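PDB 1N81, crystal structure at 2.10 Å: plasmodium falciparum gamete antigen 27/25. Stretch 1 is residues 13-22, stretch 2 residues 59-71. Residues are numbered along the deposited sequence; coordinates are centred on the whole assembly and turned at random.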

# COMPACT_ATOMS: atom_id res chain seq x y z
N PRO A 13 6.38 -4.07 12.63
CA PRO A 13 5.43 -5.14 12.31
C PRO A 13 4.09 -4.56 11.86
O PRO A 13 3.36 -5.22 11.12
CB PRO A 13 5.31 -5.91 13.63
CG PRO A 13 6.68 -5.71 14.25
CD PRO A 13 6.93 -4.23 13.99
N ARG A 14 3.77 -3.34 12.31
CA ARG A 14 2.51 -2.71 11.90
C ARG A 14 2.50 -2.42 10.38
O ARG A 14 1.48 -2.63 9.71
CB ARG A 14 2.27 -1.39 12.62
CG ARG A 14 0.91 -0.86 12.27
CD ARG A 14 0.59 0.50 12.87
NE ARG A 14 -0.84 0.50 13.05
CZ ARG A 14 -1.65 1.38 12.52
NH1 ARG A 14 -1.16 2.36 11.78
NH2 ARG A 14 -2.95 1.24 12.68
N ILE A 15 3.63 -1.94 9.87
CA ILE A 15 3.77 -1.66 8.44
C ILE A 15 3.61 -2.98 7.68
O ILE A 15 2.85 -3.09 6.72
CB ILE A 15 5.16 -1.09 8.14
CG1 ILE A 15 5.23 0.36 8.64
CG2 ILE A 15 5.45 -1.15 6.65
CD1 ILE A 15 4.44 1.33 7.78
N ARG A 16 4.31 -4.00 8.17
CA ARG A 16 4.28 -5.33 7.54
C ARG A 16 2.86 -5.89 7.46
O ARG A 16 2.44 -6.37 6.41
CB ARG A 16 5.22 -6.27 8.31
CG ARG A 16 5.31 -7.71 7.86
CD ARG A 16 6.46 -8.39 8.63
NE ARG A 16 6.72 -9.77 8.21
CZ ARG A 16 7.86 -10.42 8.44
NH1 ARG A 16 8.86 -9.82 9.08
NH2 ARG A 16 8.01 -11.67 8.03
N LYS A 17 2.12 -5.82 8.57
CA LYS A 17 0.75 -6.34 8.57
C LYS A 17 -0.26 -5.48 7.80
O LYS A 17 -1.06 -6.02 7.01
CB LYS A 17 0.23 -6.55 10.00
CG LYS A 17 0.95 -7.69 10.73
CD LYS A 17 0.59 -7.73 12.20
CE LYS A 17 1.38 -8.79 12.95
NZ LYS A 17 1.16 -8.65 14.42
N VAL A 18 -0.26 -4.17 8.01
CA VAL A 18 -1.23 -3.35 7.30
C VAL A 18 -0.90 -3.42 5.80
O VAL A 18 -1.79 -3.49 4.95
CB VAL A 18 -1.23 -1.89 7.82
CG1 VAL A 18 -2.37 -1.10 7.14
CG2 VAL A 18 -1.46 -1.87 9.31
N GLY A 19 0.39 -3.43 5.48
CA GLY A 19 0.77 -3.54 4.09
C GLY A 19 0.24 -4.86 3.54
O GLY A 19 -0.42 -4.88 2.51
N ASP A 20 0.51 -5.98 4.22
CA ASP A 20 0.00 -7.27 3.72
C ASP A 20 -1.49 -7.28 3.57
O ASP A 20 -2.02 -7.79 2.57
CB ASP A 20 0.45 -8.43 4.63
CG ASP A 20 1.87 -8.89 4.32
OD1 ASP A 20 2.43 -8.39 3.31
OD2 ASP A 20 2.42 -9.74 5.04
N ILE A 21 -2.17 -6.70 4.54
CA ILE A 21 -3.61 -6.64 4.50
C ILE A 21 -4.17 -5.89 3.26
O ILE A 21 -5.01 -6.43 2.53
CB ILE A 21 -4.15 -5.98 5.77
CG1 ILE A 21 -4.03 -6.96 6.95
CG2 ILE A 21 -5.59 -5.53 5.57
CD1 ILE A 21 -4.10 -6.31 8.30
N GLU A 22 -3.68 -4.68 3.06
CA GLU A 22 -4.10 -3.81 1.95
C GLU A 22 -3.74 -4.39 0.59
O GLU A 22 -4.56 -4.43 -0.32
CB GLU A 22 -3.41 -2.44 2.08
CG GLU A 22 -3.56 -1.55 0.82
CD GLU A 22 -3.41 -0.04 1.09
OE1 GLU A 22 -3.40 0.75 0.12
OE2 GLU A 22 -3.30 0.35 2.27
N LYS A 59 -11.68 -9.43 5.54
CA LYS A 59 -11.23 -10.80 5.38
C LYS A 59 -9.72 -10.92 5.53
O LYS A 59 -9.22 -11.87 6.14
CB LYS A 59 -11.65 -11.33 4.01
CG LYS A 59 -11.33 -12.81 3.77
CD LYS A 59 -11.92 -13.27 2.45
CE LYS A 59 -11.64 -14.72 2.16
NZ LYS A 59 -12.42 -15.17 0.96
N ASN A 60 -8.98 -9.95 4.98
CA ASN A 60 -7.52 -10.01 5.08
C ASN A 60 -7.04 -9.66 6.47
O ASN A 60 -6.02 -10.19 6.91
CB ASN A 60 -6.85 -9.14 4.00
CG ASN A 60 -6.73 -9.89 2.67
OD1 ASN A 60 -5.74 -10.57 2.43
ND2 ASN A 60 -7.76 -9.81 1.84
N GLN A 61 -7.76 -8.77 7.15
CA GLN A 61 -7.41 -8.43 8.52
C GLN A 61 -7.53 -9.72 9.35
O GLN A 61 -6.75 -10.00 10.28
CB GLN A 61 -8.39 -7.41 9.05
CG GLN A 61 -8.13 -6.03 8.60
CD GLN A 61 -9.11 -5.06 9.19
OE1 GLN A 61 -10.29 -5.11 8.89
NE2 GLN A 61 -8.62 -4.18 10.04
N ASN A 62 -8.52 -10.52 9.00
CA ASN A 62 -8.74 -11.79 9.69
C ASN A 62 -7.60 -12.74 9.31
O ASN A 62 -6.99 -13.35 10.18
CB ASN A 62 -10.08 -12.37 9.28
CG ASN A 62 -10.53 -13.49 10.21
OD1 ASN A 62 -11.59 -13.40 10.83
ND2 ASN A 62 -9.72 -14.53 10.31
N ARG A 63 -7.29 -12.85 8.02
CA ARG A 63 -6.21 -13.73 7.58
C ARG A 63 -4.85 -13.39 8.20
O ARG A 63 -4.06 -14.29 8.50
CB ARG A 63 -6.06 -13.69 6.05
CG ARG A 63 -4.88 -14.53 5.54
CD ARG A 63 -4.62 -14.40 4.03
NE ARG A 63 -3.36 -15.05 3.66
CZ ARG A 63 -2.80 -15.01 2.45
NH1 ARG A 63 -3.38 -14.36 1.45
NH2 ARG A 63 -1.63 -15.62 2.25
N TYR A 64 -4.55 -12.12 8.38
CA TYR A 64 -3.27 -11.77 8.99
C TYR A 64 -3.43 -11.50 10.47
O TYR A 64 -2.55 -10.93 11.09
CB TYR A 64 -2.61 -10.57 8.31
CG TYR A 64 -2.17 -10.90 6.92
CD1 TYR A 64 -3.05 -10.79 5.84
CD2 TYR A 64 -0.89 -11.43 6.68
CE1 TYR A 64 -2.68 -11.22 4.55
CE2 TYR A 64 -0.51 -11.86 5.40
CZ TYR A 64 -1.42 -11.75 4.35
OH TYR A 64 -1.09 -12.22 3.10
N ASN A 65 -4.58 -11.88 11.03
CA ASN A 65 -4.85 -11.70 12.45
C ASN A 65 -4.44 -10.33 12.95
O ASN A 65 -3.73 -10.21 13.94
CB ASN A 65 -4.09 -12.74 13.28
CG ASN A 65 -4.31 -14.13 12.77
OD1 ASN A 65 -5.43 -14.64 12.77
ND2 ASN A 65 -3.23 -14.76 12.32
N TYR A 66 -4.88 -9.28 12.28
CA TYR A 66 -4.52 -7.95 12.72
C TYR A 66 -5.75 -7.09 12.64
O TYR A 66 -6.16 -6.68 11.54
CB TYR A 66 -3.40 -7.40 11.84
CG TYR A 66 -2.77 -6.15 12.42
CD1 TYR A 66 -1.88 -6.22 13.51
CD2 TYR A 66 -3.12 -4.90 11.94
CE1 TYR A 66 -1.37 -5.04 14.10
CE2 TYR A 66 -2.63 -3.73 12.52
CZ TYR A 66 -1.75 -3.80 13.60
OH TYR A 66 -1.29 -2.62 14.15
N PHE A 67 -6.34 -6.80 13.79
CA PHE A 67 -7.57 -6.01 13.85
C PHE A 67 -7.40 -4.62 14.43
O PHE A 67 -8.39 -3.96 14.75
CB PHE A 67 -8.64 -6.79 14.61
CG PHE A 67 -8.88 -8.17 14.05
CD1 PHE A 67 -8.11 -9.25 14.46
CD2 PHE A 67 -9.83 -8.37 13.05
CE1 PHE A 67 -8.27 -10.51 13.87
CE2 PHE A 67 -10.00 -9.62 12.46
CZ PHE A 67 -9.22 -10.69 12.87
N LEU A 68 -6.16 -4.15 14.53
CA LEU A 68 -5.87 -2.84 15.07
C LEU A 68 -5.89 -1.71 14.05
O LEU A 68 -4.98 -0.88 14.00
CB LEU A 68 -4.52 -2.89 15.78
CG LEU A 68 -4.47 -3.19 17.29
CD1 LEU A 68 -5.79 -3.78 17.84
CD2 LEU A 68 -3.30 -4.10 17.54
N ILE A 69 -6.92 -1.65 13.23
CA ILE A 69 -6.97 -0.58 12.23
C ILE A 69 -8.14 0.37 12.47
O ILE A 69 -9.30 -0.02 12.32
CB ILE A 69 -7.04 -1.19 10.79
CG1 ILE A 69 -5.76 -2.02 10.52
CG2 ILE A 69 -7.14 -0.07 9.75
CD1 ILE A 69 -5.71 -2.72 9.18
N GLU A 70 -7.84 1.62 12.84
CA GLU A 70 -8.88 2.64 13.09
C GLU A 70 -9.75 2.83 11.84
O GLU A 70 -9.27 2.64 10.72
CB GLU A 70 -8.27 4.00 13.47
CG GLU A 70 -7.59 4.07 14.84
CD GLU A 70 -6.05 4.04 14.75
OE1 GLU A 70 -5.47 4.81 13.96
OE2 GLU A 70 -5.42 3.24 15.49
N GLU A 71 -11.00 3.23 12.03
CA GLU A 71 -11.93 3.44 10.93
C GLU A 71 -11.39 4.38 9.84
O GLU A 71 -11.50 4.08 8.65
CB GLU A 71 -13.25 4.00 11.48
CG GLU A 71 -14.36 4.12 10.45
CD GLU A 71 -15.55 4.93 10.96
OE1 GLU A 71 -16.59 4.98 10.26
OE2 GLU A 71 -15.46 5.54 12.05
O HOH W 1 -0.96 -10.89 13.91

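One helix, residues 13-22, packs against the end of a second helix and the loop that follows it, and 603 Å², summed over both sides, is buried between them. Ile 21 is the central piece, with 115 Å² covered. Its CA-to-CB bond points sideways, yet chi1 m and chi2 t extend the chain so that Ile 21 CD1 reaches the loop, 3.8 Å from Tyr 66 CB and 4.0 Å from Ile 69 CD1. Ile 69 answers in the same m,t rotamer, its own CB also sideways and its end brought nearer. A long, branched aliphatic suits both places. Val 18 is shorter and fills in beside them, Val 18 CG2 lying 3.9 Å from Tyr 66 CE2.

Two tyrosines offer ring faces to the helix. Tyr 64 is the first residue to leave helical phi/psi; its CA-to-CB bond points toward the first helix, and chi1 is m. Asp 20 CB sits over its face, 3.8 Å from the centroid of the Tyr 64 ring, and Asp 20 OD2 also comes within 3.6 Å of Tyr 64 CE2, while OD1 is hydrogen-bonded elsewhere in the structure. Tyr 66 takes chi1 t, and Lys 17 CB lies over its face, 4.2 Å from the centroid of the Tyr 66 ring. In Lys 17 chi1 is m and chi2 to chi4 are all t, carrying the charge past the ring to a water: Lys 17 NZ donates to water 1 at 3.1 Å, and water 1 donates to Asn 65 O at 2.9 Å.

Arg 14 supplies the polar part of the contact. With chi1, chi2 and chi3 all t, its sideways start becomes a long reach to the loop. Arg 14 NH2 donates to Leu 68 O at 3.2 Å, and Arg 14 NE makes a weak hydrogen bond to Tyr 66 OH at 3.3 Å. Both acceptors lie near the guanidinium plane, where its N-H groups point.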